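Local coordinates for protein macrophomate synthase intermolecular Diels-Alderase (Macrophoma commelinae, PDB 1IZC) that belongs to the HpcH/HpaI aldolase/citrate lyase family and folds as a TIM barrel that holds a magnesium ion and pyruvic acid, at residues 17-28 with 89-99; 188-196 with 235-243. The protein carries 1 engineered substitution. All coordinates share one frame; numbering follows the deposited sequence.

Contact 1 (17-28 with 89-99)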
loop_
_atom_site.group_PDB
_atom_site.type_symbol
_atom_site.label_atom_id
_atom_site.label_comp_id
_atom_site.label_asym_id
_atom_site.label_seq_id
_atom_site.Cartn_x
_atom_site.Cartn_y
_atom_site.Cartn_z
ATOM N N TYR A 17 17.325 -28.317 0.992
ATOM C CA TYR A 17 18.291 -27.224 0.910
ATOM C C TYR A 17 18.023 -25.984 1.753
ATOM O O TYR A 17 18.747 -24.991 1.627
ATOM C CB TYR A 17 18.434 -26.820 -0.562
ATOM C CG TYR A 17 18.731 -28.001 -1.452
ATOM C CD1 TYR A 17 19.989 -28.610 -1.424
ATOM C CD2 TYR A 17 17.750 -28.547 -2.280
ATOM C CE1 TYR A 17 20.256 -29.733 -2.196
ATOM C CE2 TYR A 17 18.011 -29.672 -3.063
ATOM C CZ TYR A 17 19.268 -30.256 -3.012
ATOM O OH TYR A 17 19.550 -31.362 -3.782
ATOM N N ARG A 18 17.019 -26.015 2.625
ATOM C CA ARG A 18 16.736 -24.811 3.415
ATOM C C ARG A 18 17.835 -24.455 4.406
ATOM O O ARG A 18 18.588 -25.327 4.861
ATOM C CB ARG A 18 15.415 -24.949 4.177
ATOM C CG ARG A 18 15.399 -26.086 5.206
ATOM C CD ARG A 18 14.279 -25.854 6.218
ATOM N NE ARG A 18 14.632 -24.787 7.147
ATOM C CZ ARG A 18 13.808 -24.289 8.063
ATOM N NH1 ARG A 18 12.568 -24.760 8.168
ATOM N NH2 ARG A 18 14.229 -23.331 8.880
ATOM N N SER A 19 17.941 -23.169 4.722
ATOM C CA SER A 19 18.931 -22.706 5.695
ATOM C C SER A 19 18.349 -22.884 7.097
ATOM O O SER A 19 17.211 -23.332 7.245
ATOM C CB SER A 19 19.258 -21.231 5.463
ATOM O OG SER A 19 20.366 -20.843 6.250
ATOM N N ALA A 20 19.119 -22.531 8.124
ATOM C CA ALA A 20 18.644 -22.668 9.499
ATOM C C ALA A 20 17.424 -21.777 9.718
ATOM O O ALA A 20 16.539 -22.115 10.494
ATOM C CB ALA A 20 19.748 -22.296 10.486
ATOM N N MET A 21 17.404 -20.624 9.054
ATOM C CA MET A 21 16.274 -19.697 9.157
ATOM C C MET A 21 15.779 -19.396 7.753
ATOM O O MET A 21 16.576 -19.167 6.836
ATOM C CB MET A 21 16.691 -18.410 9.863
ATOM C CG MET A 21 17.250 -18.658 11.270
ATOM S SD MET A 21 17.345 -17.162 12.244
ATOM C CE MET A 21 18.396 -16.162 11.221
ATOM N N LEU A 22 14.463 -19.366 7.585
ATOM C CA LEU A 22 13.890 -19.157 6.259
ATOM C C LEU A 22 13.986 -17.739 5.713
ATOM O O LEU A 22 13.538 -17.468 4.599
ATOM C CB LEU A 22 12.445 -19.664 6.241
ATOM C CG LEU A 22 12.320 -21.167 6.540
ATOM C CD1 LEU A 22 10.847 -21.544 6.562
ATOM C CD2 LEU A 22 13.065 -21.997 5.495
ATOM N N THR A 23 14.582 -16.851 6.503
ATOM C CA THR A 23 14.833 -15.469 6.106
ATOM C C THR A 23 16.182 -15.416 5.387
ATOM O O THR A 23 16.605 -14.360 4.909
ATOM C CB THR A 23 14.907 -14.541 7.324
ATOM O OG1 THR A 23 15.715 -15.157 8.334
ATOM C CG2 THR A 23 13.513 -14.269 7.877
ATOM N N TYR A 24 16.852 -16.565 5.322
ATOM C CA TYR A 24 18.147 -16.672 4.645
ATOM C C TYR A 24 18.031 -17.595 3.441
ATOM O O TYR A 24 17.175 -18.482 3.406
ATOM C CB TYR A 24 19.230 -17.161 5.613
ATOM C CG TYR A 24 19.769 -16.030 6.439
ATOM C CD1 TYR A 24 19.175 -15.667 7.643
ATOM C CD2 TYR A 24 20.820 -15.246 5.962
ATOM C CE1 TYR A 24 19.613 -14.546 8.354
ATOM C CE2 TYR A 24 21.261 -14.126 6.661
ATOM C CZ TYR A 24 20.655 -13.781 7.858
ATOM O OH TYR A 24 21.105 -12.678 8.568
ATOM N N PRO A 25 18.900 -17.408 2.433
ATOM C CA PRO A 25 18.816 -18.261 1.246
ATOM C C PRO A 25 19.077 -19.737 1.447
ATOM O O PRO A 25 19.975 -20.126 2.196
ATOM C CB PRO A 25 19.846 -17.648 0.300
ATOM C CG PRO A 25 20.930 -17.216 1.249
ATOM C CD PRO A 25 20.105 -16.560 2.387
ATOM N N GLY A 26 18.273 -20.550 0.772
ATOM C CA GLY A 26 18.465 -21.985 0.812
ATOM C C GLY A 26 19.677 -22.274 -0.060
ATOM O O GLY A 26 20.150 -21.393 -0.791
ATOM N N ASN A 27 20.175 -23.504 -0.018
ATOM C CA ASN A 27 21.380 -23.826 -0.781
ATOM C C ASN A 27 21.168 -24.177 -2.253
ATOM O O ASN A 27 21.211 -25.356 -2.639
ATOM C CB ASN A 27 22.150 -24.953 -0.092
ATOM C CG ASN A 27 23.594 -25.017 -0.551
ATOM O OD1 ASN A 27 23.942 -24.445 -1.583
ATOM N ND2 ASN A 27 24.438 -25.716 0.207
ATOM N N LEU A 28 20.965 -23.153 -3.078
ATOM C CA LEU A 28 20.765 -23.365 -4.506
ATOM C C LEU A 28 22.058 -23.898 -5.126
ATOM O O LEU A 28 22.025 -24.673 -6.083
ATOM C CB LEU A 28 20.330 -22.058 -5.189
ATOM C CG LEU A 28 20.215 -22.079 -6.719
ATOM C CD1 LEU A 28 19.157 -23.130 -7.138
ATOM C CD2 LEU A 28 19.838 -20.686 -7.237
ATOM N N GLN A 89 9.755 -18.552 0.430
ATOM C CA GLN A 89 10.457 -19.497 1.267
ATOM C C GLN A 89 9.673 -19.953 2.488
ATOM O O GLN A 89 9.731 -21.118 2.846
ATOM C CB GLN A 89 11.822 -18.926 1.684
ATOM C CG GLN A 89 12.795 -18.843 0.510
ATOM C CD GLN A 89 14.259 -18.992 0.923
ATOM O OE1 GLN A 89 14.945 -19.937 0.509
ATOM N NE2 GLN A 89 14.744 -18.057 1.723
ATOM N N HIS A 90 8.913 -19.058 3.112
ATOM C CA HIS A 90 8.168 -19.450 4.312
ATOM C C HIS A 90 6.918 -20.274 4.014
ATOM O O HIS A 90 6.660 -21.256 4.702
ATOM C CB HIS A 90 7.788 -18.203 5.136
ATOM C CG HIS A 90 8.960 -17.516 5.780
ATOM N ND1 HIS A 90 9.308 -17.713 7.101
ATOM C CD2 HIS A 90 9.886 -16.664 5.272
ATOM C CE1 HIS A 90 10.399 -17.015 7.376
ATOM N NE2 HIS A 90 10.766 -16.372 6.284
ATOM N N HIS A 91 6.151 -19.895 2.990
ATOM C CA HIS A 91 4.938 -20.638 2.657
ATOM C C HIS A 91 5.177 -21.988 1.959
ATOM O O HIS A 91 4.241 -22.776 1.766
ATOM C CB HIS A 91 3.987 -19.741 1.858
ATOM C CG HIS A 91 3.246 -18.754 2.711
ATOM N ND1 HIS A 91 3.878 -17.784 3.465
ATOM C CD2 HIS A 91 1.922 -18.619 2.963
ATOM C CE1 HIS A 91 2.973 -17.096 4.145
ATOM N NE2 HIS A 91 1.778 -17.585 3.858
ATOM N N SER A 92 6.426 -22.257 1.584
ATOM C CA SER A 92 6.789 -23.556 1.004
ATOM C C SER A 92 7.608 -24.283 2.085
ATOM O O SER A 92 8.108 -25.393 1.864
ATOM C CB SER A 92 7.676 -23.392 -0.233
ATOM O OG SER A 92 8.921 -22.817 0.130
ATOM N N GLU A 93 7.727 -23.638 3.243
ATOM C CA GLU A 93 8.507 -24.122 4.394
ATOM C C GLU A 93 9.911 -24.537 3.986
ATOM O O GLU A 93 10.430 -25.562 4.421
ATOM C CB GLU A 93 7.790 -25.265 5.135
ATOM C CG GLU A 93 6.472 -24.789 5.752
ATOM C CD GLU A 93 5.957 -25.685 6.867
ATOM O OE1 GLU A 93 6.696 -25.874 7.854
ATOM O OE2 GLU A 93 4.817 -26.184 6.756
ATOM N N GLY A 94 10.509 -23.711 3.132
ATOM C CA GLY A 94 11.872 -23.939 2.689
ATOM C C GLY A 94 12.077 -24.799 1.458
ATOM O O GLY A 94 13.210 -24.928 0.982
ATOM N N ARG A 95 11.012 -25.388 0.934
ATOM C CA ARG A 95 11.162 -26.234 -0.246
ATOM C C ARG A 95 11.410 -25.451 -1.534
ATOM O O ARG A 95 12.070 -25.954 -2.454
ATOM C CB ARG A 95 9.935 -27.133 -0.410
ATOM C CG ARG A 95 9.989 -28.009 -1.653
ATOM C CD ARG A 95 8.982 -29.136 -1.541
ATOM N NE ARG A 95 8.703 -29.776 -2.824
ATOM C CZ ARG A 95 7.823 -30.759 -2.968
ATOM N NH1 ARG A 95 7.155 -31.206 -1.907
ATOM N NH2 ARG A 95 7.597 -31.282 -4.164
ATOM N N SER A 96 10.900 -24.220 -1.603
ATOM C CA SER A 96 11.060 -23.395 -2.797
ATOM C C SER A 96 12.174 -22.370 -2.693
ATOM O O SER A 96 12.050 -21.377 -1.981
ATOM C CB SER A 96 9.759 -22.655 -3.113
ATOM O OG SER A 96 8.670 -23.567 -3.164
ATOM N N LEU A 97 13.259 -22.600 -3.419
ATOM C CA LEU A 97 14.357 -21.641 -3.414
ATOM C C LEU A 97 13.914 -20.434 -4.241
ATOM O O LEU A 97 13.024 -20.551 -5.085
ATOM C CB LEU A 97 15.596 -22.277 -4.031
ATOM C CG LEU A 97 16.032 -23.516 -3.249
ATOM C CD1 LEU A 97 17.234 -24.138 -3.928
ATOM C CD2 LEU A 97 16.349 -23.124 -1.800
ATOM N N VAL A 98 14.529 -19.277 -4.011
ATOM C CA VAL A 98 14.138 -18.093 -4.758
ATOM C C VAL A 98 15.249 -17.578 -5.650
ATOM O O VAL A 98 16.381 -17.388 -5.202
ATOM C CB VAL A 98 13.702 -16.940 -3.814
ATOM C CG1 VAL A 98 13.361 -15.701 -4.634
ATOM C CG2 VAL A 98 12.518 -17.371 -2.974
ATOM N N ILE A 99 14.918 -17.383 -6.922
ATOM C CA ILE A 99 15.860 -16.850 -7.909
ATOM C C ILE A 99 15.248 -15.533 -8.357
ATOM O O ILE A 99 14.031 -15.452 -8.607
ATOM C CB ILE A 99 15.999 -17.797 -9.113
ATOM C CG1 ILE A 99 16.602 -19.124 -8.641
ATOM C CG2 ILE A 99 16.880 -17.156 -10.194
ATOM C CD1 ILE A 99 16.442 -20.268 -9.650
HETATM O O HOH W 1 14.842 -27.188 0.113
HETATM O O HOH W 2 11.107 -26.920 6.772
HETATM O O HOH W 3 13.358 -15.667 2.494
#
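Gln89, at the end of helix 78-91, turns its carboxamide into the loop 17-28 and shows how one flat polar group can pin an irregular segment. Its NE2 donates to Tyr24 O at 3.0 Å, approaching from above the carbonyl plane, while OE1 takes a weak bond from Gly26 N. A water bound to NE2 also donates to Leu22 O. Leu22 sits between the His90 ring and Gly94. Its CB makes a CH-pi contact over one face of the ring, 3.7 Å from the centroid. With CG anti to the carbonyl carbon (chi1 -61°), CD2 reaches Gly94 CA at 3.6 Å and covers the centre of one face of the Arg18 guanidinium, whose NE points almost straight at Ser19 O (3.0 Å). Thr23 CG2 meets the His90 ring at its edge. Further along, Leu97 CD2 presses on Gly26 CA at 3.5 Å, and its CD1 touches Leu28 CD1 at 3.9 Å; the Leu28 and Ile99 side chains cross at about a right angle, Leu28 CD2 meeting Ile99 CG1. Gly94, between Schellman end and barrel strand, lets Arg18 CB come close. The chemistry implies a split role: neutral amide and aliphatic contacts seat the loop on the last turn of helix 78-91, the following turn and the start of strand 97-101, while Arg18 NH1 pairs with Glu93 OE1 of the second subunit, and this chain's Glu93 likewise with that subunit's Arg18.

Contact 2 (188-196 with 235-243)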
loop_
_atom_site.group_PDB
_atom_site.type_symbol
_atom_site.label_atom_id
_atom_site.label_comp_id
_atom_site.label_asym_id
_atom_site.label_seq_id
_atom_site.Cartn_x
_atom_site.Cartn_y
_atom_site.Cartn_z
ATOM N N LYS A 188 26.071 -9.562 -29.303
ATOM C CA LYS A 188 27.388 -9.430 -28.684
ATOM C C LYS A 188 27.559 -10.436 -27.547
ATOM O O LYS A 188 28.664 -10.927 -27.304
ATOM C CB LYS A 188 27.595 -8.008 -28.155
ATOM C CG LYS A 188 27.826 -6.975 -29.248
ATOM C CD LYS A 188 28.233 -5.630 -28.655
ATOM C CE LYS A 188 28.624 -4.640 -29.749
ATOM N NZ LYS A 188 29.004 -3.305 -29.197
ATOM N N GLY A 189 26.466 -10.737 -26.845
ATOM C CA GLY A 189 26.543 -11.697 -25.754
ATOM C C GLY A 189 26.894 -13.082 -26.278
ATOM O O GLY A 189 27.737 -13.789 -25.722
ATOM N N VAL A 190 26.235 -13.470 -27.359
ATOM C CA VAL A 190 26.481 -14.763 -27.977
ATOM C C VAL A 190 27.909 -14.806 -28.523
ATOM O O VAL A 190 28.611 -15.811 -28.390
ATOM C CB VAL A 190 25.459 -15.013 -29.107
ATOM C CG1 VAL A 190 25.898 -16.198 -29.978
ATOM C CG2 VAL A 190 24.088 -15.296 -28.494
ATOM N N GLU A 191 28.353 -13.703 -29.110
ATOM C CA GLU A 191 29.698 -13.660 -29.667
ATOM C C GLU A 191 30.780 -13.833 -28.600
ATOM O O GLU A 191 31.883 -14.309 -28.892
ATOM C CB GLU A 191 29.906 -12.347 -30.435
ATOM C CG GLU A 191 28.887 -12.160 -31.559
ATOM C CD GLU A 191 29.119 -10.926 -32.425
ATOM O OE1 GLU A 191 29.278 -9.812 -31.873
ATOM O OE2 GLU A 191 29.118 -11.076 -33.668
ATOM N N ASN A 192 30.463 -13.482 -27.357
ATOM C CA ASN A 192 31.437 -13.587 -26.276
ATOM C C ASN A 192 31.044 -14.654 -25.243
ATOM O O ASN A 192 31.572 -14.666 -24.132
ATOM C CB ASN A 192 31.571 -12.209 -25.605
ATOM C CG ASN A 192 32.788 -12.099 -24.704
ATOM O OD1 ASN A 192 33.841 -12.683 -24.976
ATOM N ND2 ASN A 192 32.656 -11.328 -23.627
ATOM N N VAL A 193 30.148 -15.566 -25.614
ATOM C CA VAL A 193 29.685 -16.576 -24.655
ATOM C C VAL A 193 30.758 -17.555 -24.184
ATOM O O VAL A 193 30.700 -18.053 -23.061
ATOM C CB VAL A 193 28.458 -17.364 -25.203
ATOM C CG1 VAL A 193 28.881 -18.312 -26.321
ATOM C CG2 VAL A 193 27.795 -18.143 -24.075
ATOM N N ASP A 194 31.748 -17.844 -25.022
ATOM C CA ASP A 194 32.786 -18.761 -24.580
ATOM C C ASP A 194 33.495 -18.215 -23.348
ATOM O O ASP A 194 33.768 -18.960 -22.406
ATOM C CB ASP A 194 33.804 -19.021 -25.699
ATOM C CG ASP A 194 33.187 -19.737 -26.881
ATOM O OD1 ASP A 194 32.271 -20.555 -26.662
ATOM O OD2 ASP A 194 33.619 -19.492 -28.028
ATOM N N ALA A 195 33.788 -16.918 -23.348
ATOM C CA ALA A 195 34.472 -16.301 -22.221
ATOM C C ALA A 195 33.575 -16.218 -20.985
ATOM O O ALA A 195 34.014 -16.464 -19.864
ATOM C CB ALA A 195 34.949 -14.908 -22.602
ATOM N N ILE A 196 32.312 -15.873 -21.192
ATOM C CA ILE A 196 31.402 -15.750 -20.065
ATOM C C ILE A 196 31.173 -17.113 -19.410
ATOM O O ILE A 196 31.192 -17.231 -18.183
ATOM C CB ILE A 196 30.052 -15.137 -20.521
ATOM C CG1 ILE A 196 30.289 -13.713 -21.048
ATOM C CG2 ILE A 196 29.068 -15.107 -19.340
ATOM C CD1 ILE A 196 29.111 -13.129 -21.822
ATOM N N ALA A 235 23.177 -19.807 -32.666
ATOM C CA ALA A 235 23.365 -19.084 -31.412
ATOM C C ALA A 235 23.109 -20.000 -30.223
ATOM O O ALA A 235 23.892 -20.029 -29.273
ATOM C CB ALA A 235 22.431 -17.876 -31.355
ATOM N N MET A 236 22.019 -20.751 -30.271
ATOM C CA MET A 236 21.699 -21.660 -29.174
ATOM C C MET A 236 22.721 -22.788 -29.070
ATOM O O MET A 236 23.025 -23.269 -27.975
ATOM C CB MET A 236 20.304 -22.252 -29.346
ATOM C CG MET A 236 19.184 -21.327 -28.906
ATOM S SD MET A 236 19.492 -20.684 -27.244
ATOM C CE MET A 236 19.476 -22.147 -26.297
ATOM N N THR A 237 23.255 -23.211 -30.210
ATOM C CA THR A 237 24.247 -24.270 -30.201
ATOM C C THR A 237 25.527 -23.781 -29.554
ATOM O O THR A 237 26.128 -24.493 -28.745
ATOM C CB THR A 237 24.558 -24.763 -31.624
ATOM O OG1 THR A 237 23.402 -25.425 -32.150
ATOM C CG2 THR A 237 25.732 -25.736 -31.603
ATOM N N LYS A 238 25.946 -22.571 -29.907
ATOM C CA LYS A 238 27.159 -22.009 -29.337
ATOM C C LYS A 238 26.977 -21.817 -27.832
ATOM O O LYS A 238 27.862 -22.142 -27.038
ATOM C CB LYS A 238 27.489 -20.677 -29.999
ATOM C CG LYS A 238 28.808 -20.085 -29.542
ATOM C CD LYS A 238 29.076 -18.748 -30.216
ATOM C CE LYS A 238 30.409 -18.176 -29.778
ATOM N NZ LYS A 238 30.612 -16.806 -30.304
ATOM N N PHE A 239 25.817 -21.294 -27.452
ATOM C CA PHE A 239 25.490 -21.068 -26.050
ATOM C C PHE A 239 25.482 -22.365 -25.235
ATOM O O PHE A 239 26.152 -22.462 -24.201
ATOM C CB PHE A 239 24.113 -20.379 -25.954
ATOM C CG PHE A 239 23.533 -20.323 -24.556
ATOM C CD1 PHE A 239 23.849 -19.283 -23.690
ATOM C CD2 PHE A 239 22.649 -21.315 -24.122
ATOM C CE1 PHE A 239 23.287 -19.224 -22.397
ATOM C CE2 PHE A 239 22.084 -21.276 -22.839
ATOM C CZ PHE A 239 22.401 -20.228 -21.977
ATOM N N SER A 240 24.730 -23.363 -25.695
ATOM C CA SER A 240 24.609 -24.620 -24.964
ATOM C C SER A 240 25.915 -25.393 -24.890
ATOM O O SER A 240 26.216 -25.994 -23.862
ATOM C CB SER A 240 23.515 -25.501 -25.572
ATOM O OG SER A 240 23.782 -25.791 -26.930
ATOM N N THR A 241 26.681 -25.380 -25.975
ATOM C CA THR A 241 27.964 -26.075 -25.995
ATOM C C THR A 241 28.934 -25.407 -25.018
ATOM O O THR A 241 29.693 -26.090 -24.322
ATOM C CB THR A 241 28.572 -26.073 -27.414
ATOM O OG1 THR A 241 27.687 -26.766 -28.303
ATOM C CG2 THR A 241 29.920 -26.783 -27.416
ATOM N N ALA A 242 28.909 -24.077 -24.954
ATOM C CA ALA A 242 29.793 -23.361 -24.037
ATOM C C ALA A 242 29.446 -23.730 -22.595
ATOM O O ALA A 242 30.336 -24.003 -21.792
ATOM C CB ALA A 242 29.681 -21.844 -24.245
ATOM N N ALA A 243 28.155 -23.729 -22.263
ATOM C CA ALA A 243 27.725 -24.096 -20.914
ATOM C C ALA A 243 28.159 -25.537 -20.588
ATOM O O ALA A 243 28.766 -25.800 -19.552
ATOM C CB ALA A 243 26.190 -23.969 -20.792
HETATM O O HOH W 4 30.638 -22.580 -27.841
#
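In this TIM barrel, Val193 and Lys238 join the helices that follow the fifth and sixth strands, a packing of neighbouring outer helices with an apolar inner side and a polar outer one. On the inner side Val190 CG1 rests on Ala235 CB at 4.1 Å, and Val193 CG2 meets both Phe239 CD1 and Ala242 CB. Val193 puts CG2 anti to its backbone N (chi1 72° for CG1), which directs that methyl to the buried side and leaves CG1 against the lysine chain, 3.7 Å from Lys238 CG. The two side chains slide past each other in opposite directions. Phe239, its ring edge-to-face with Phe207, carries the packing on to the barrel strands. The outer side is looser and wetter. Asp194 crosses Lys238 at about a right angle, its OD2 4.6 Å from Lys238 NZ, close enough for a probable electrostatic attraction but not a salt bridge; its OD1 has a salt bridge to Arg245, and a water donates both to OD1 and to Lys238 O. Glu191, whose side chain is exposed, adds little beyond its carbonyl. Lys238 instead reaches fully extended across to the break between helices 187-191 and 193-197, where its ammonium group meets backbone carbonyls. NZ gives a weak bond to Glu191 O at 3.1 Å and a firmer one to Val190 O at 2.9 Å, which Val193 N reaches from the opposite face of the carbonyl plane.

In the fold
Followed from the N terminus, the chain first lays down the loop 17-28 ahead of helix 28-37, then builds the first two barrel strands and helix 78-91 before contact 1 closes the circuit at 89-99, on the way into the third strand. Contact 2 opens only later, at 188-196, and closes through 235-243 after the sixth strand. The two loops therefore run in series, neither enclosing nor crossing the other. Their centres lie about 31 Å apart on opposite sides of the chain's centre. Contact 1 ties the N-terminal loop to the barrel, with part of it in the interface with a second subunit; contact 2 joins the helices after the fifth strand to helix 230-245 in the outer layer, and no other chain of the assembly touches it.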